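PDB 3GUD: neck appendage protein, which carries at its C-terminal end an intramolecular chaperone domain that mediates folding of the phage appendage's triple beta-helix. Local coordinates for the interface of chains A and B. Sequence-based numbering; all coordinates share one arbitrary frame. Chains: chain A/B, Neck appendage protein.

The interface of chains A and B. Residues chain A 25, 105-106, 109-110; chain B 106-107, 110.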
loop_
_atom_site.group_PDB
_atom_site.type_symbol
_atom_site.label_atom_id
_atom_site.label_comp_id
_atom_site.label_asym_id
_atom_site.label_seq_id
_atom_site.Cartn_x
_atom_site.Cartn_y
_atom_site.Cartn_z
ATOM N N PHE A 25 -12.298 -10.921 5.063
ATOM C CA PHE A 25 -12.433 -9.539 4.607
ATOM C C PHE A 25 -13.839 -8.996 4.933
ATOM O O PHE A 25 -14.838 -9.711 4.772
ATOM C CB PHE A 25 -12.194 -9.428 3.097
ATOM C CG PHE A 25 -10.795 -9.756 2.663
ATOM C CD1 PHE A 25 -9.732 -9.645 3.541
ATOM C CD2 PHE A 25 -10.543 -10.144 1.349
ATOM C CE1 PHE A 25 -8.442 -9.939 3.126
ATOM C CE2 PHE A 25 -9.263 -10.438 0.926
ATOM C CZ PHE A 25 -8.210 -10.340 1.814
ATOM N N CYS A 105 0.027 -7.072 5.501
ATOM C CA CYS A 105 -1.178 -7.876 5.262
ATOM C C CYS A 105 -1.433 -8.184 3.788
ATOM O O CYS A 105 -1.840 -9.294 3.462
ATOM C CB CYS A 105 -2.424 -7.219 5.875
ATOM S SG CYS A 105 -2.446 -7.189 7.690
ATOM N N GLN A 106 -1.217 -7.210 2.903
ATOM C CA GLN A 106 -1.390 -7.435 1.466
ATOM C C GLN A 106 -0.385 -8.430 0.948
ATOM O O GLN A 106 -0.724 -9.308 0.168
ATOM C CB GLN A 106 -1.250 -6.143 0.685
ATOM C CG GLN A 106 -2.444 -5.249 0.807
ATOM C CD GLN A 106 -2.421 -4.134 -0.207
ATOM O OE1 GLN A 106 -1.547 -3.255 -0.161
ATOM N NE2 GLN A 106 -3.387 -4.153 -1.134
ATOM N N GLU A 109 -1.435 -11.868 2.004
ATOM C CA GLU A 109 -2.631 -12.157 1.225
ATOM C C GLU A 109 -2.269 -12.603 -0.187
ATOM O O GLU A 109 -2.772 -13.607 -0.668
ATOM C CB GLU A 109 -3.573 -10.950 1.187
ATOM C CG GLU A 109 -4.714 -11.089 0.185
ATOM C CD GLU A 109 -5.695 -12.200 0.537
ATOM O OE1 GLU A 109 -5.730 -12.630 1.715
ATOM O OE2 GLU A 109 -6.437 -12.648 -0.364
ATOM N N MET A 110 -1.388 -11.865 -0.849
ATOM C CA MET A 110 -0.982 -12.210 -2.207
ATOM C C MET A 110 -0.096 -13.450 -2.305
ATOM O O MET A 110 -0.126 -14.155 -3.310
ATOM C CB MET A 110 -0.302 -11.016 -2.856
ATOM C CG MET A 110 -1.269 -9.879 -3.067
ATOM S SD MET A 110 -0.515 -8.496 -3.883
ATOM C CE MET A 110 0.954 -8.324 -2.891
ATOM N N GLN B 106 -6.731 -1.914 -3.596
ATOM C CA GLN B 106 -6.082 -3.221 -3.464
ATOM C C GLN B 106 -6.919 -4.159 -2.635
ATOM O O GLN B 106 -7.071 -5.323 -2.976
ATOM C CB GLN B 106 -4.711 -3.095 -2.829
ATOM C CG GLN B 106 -3.678 -2.547 -3.763
ATOM C CD GLN B 106 -2.281 -2.719 -3.225
ATOM O OE1 GLN B 106 -1.919 -2.117 -2.202
ATOM N NE2 GLN B 106 -1.475 -3.540 -3.910
ATOM N N TRP B 107 -7.457 -3.659 -1.532
ATOM C CA TRP B 107 -8.352 -4.467 -0.721
ATOM C C TRP B 107 -9.459 -5.086 -1.602
ATOM O O TRP B 107 -9.570 -6.308 -1.711
ATOM C CB TRP B 107 -8.987 -3.634 0.401
ATOM C CG TRP B 107 -8.224 -3.535 1.721
ATOM C CD1 TRP B 107 -8.144 -2.431 2.534
ATOM C CD2 TRP B 107 -7.469 -4.572 2.382
ATOM N NE1 TRP B 107 -7.387 -2.718 3.646
ATOM C CE2 TRP B 107 -6.960 -4.020 3.579
ATOM C CE3 TRP B 107 -7.162 -5.904 2.074
ATOM C CZ2 TRP B 107 -6.159 -4.763 4.473
ATOM C CZ3 TRP B 107 -6.363 -6.639 2.962
ATOM C CH2 TRP B 107 -5.874 -6.064 4.143
ATOM N N MET B 110 -8.291 -7.675 -3.971
ATOM C CA MET B 110 -7.974 -8.953 -3.342
ATOM C C MET B 110 -9.184 -9.701 -2.786
ATOM O O MET B 110 -9.187 -10.928 -2.740
ATOM C CB MET B 110 -6.932 -8.745 -2.256
ATOM C CG MET B 110 -5.610 -8.311 -2.837
ATOM S SD MET B 110 -4.357 -8.124 -1.596
ATOM C CE MET B 110 -5.248 -7.130 -0.416
#
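Helix 102-120 of chain A lies against helix 102-120 of chain B, and the loop carrying A:Phe25 adds a flank to the chain A side. The contact illustrates how a trimeric chaperone can build its three-helix bundle from one helix repeated in each copy: A:Gln106 and A:Met110 both meet their own counterparts, probably near the threefold axis, while B:Met110 also reaches A:Glu109. B:Met110 projects its thioether between A:Gln106, A:Glu109 and A:Met110. The sulfur SD rests 3.5 Å from A:Glu109 CG, the two side chains running past each other in opposite directions, and lies 3.8 Å from A:Met110 CG. A bend at chi3 (-49°) tucks the methyl CE between the indole of B:Trp107 and A:Gln106. There CE lies 3.6 Å from A:Gln106 CG, the two side chains roughly perpendicular. A:Glu109 has CG anti to its backbone N (chi1 169°) and bends at chi2, which presents CG both to the sulfur and to the edge of the A:Phe25 ring. A:Glu109 thus offers its aliphatic part to the thioether. Further out, B:Trp107 stands between A:Phe25 and A:Cys105. Its six-membered ring meets the phenyl ring edge to face, the planes turned 58° apart, and CH2 at the far end of the indole lies 4.0 Å from A:Cys105 CB. The A:Phe25 ring also points an edge at B:Met110 O, which sits in the ring plane, with CE2 3.7 Å from that backbone oxygen. The phenyl ring therefore packs against both the indole and the backbone of the partner helix. The amides of A:Gln106 and B:Gln106 converge, but they are modelled too close together and their arrangement is doubtful; A:Gln106 NE2 and B:Gln106 OE1 could form a hydrogen bond within an otherwise largely apolar patch. The two aromatic rings meet where B:Trp107 CZ3 lies 3.9 Å from A:Phe25 CE1.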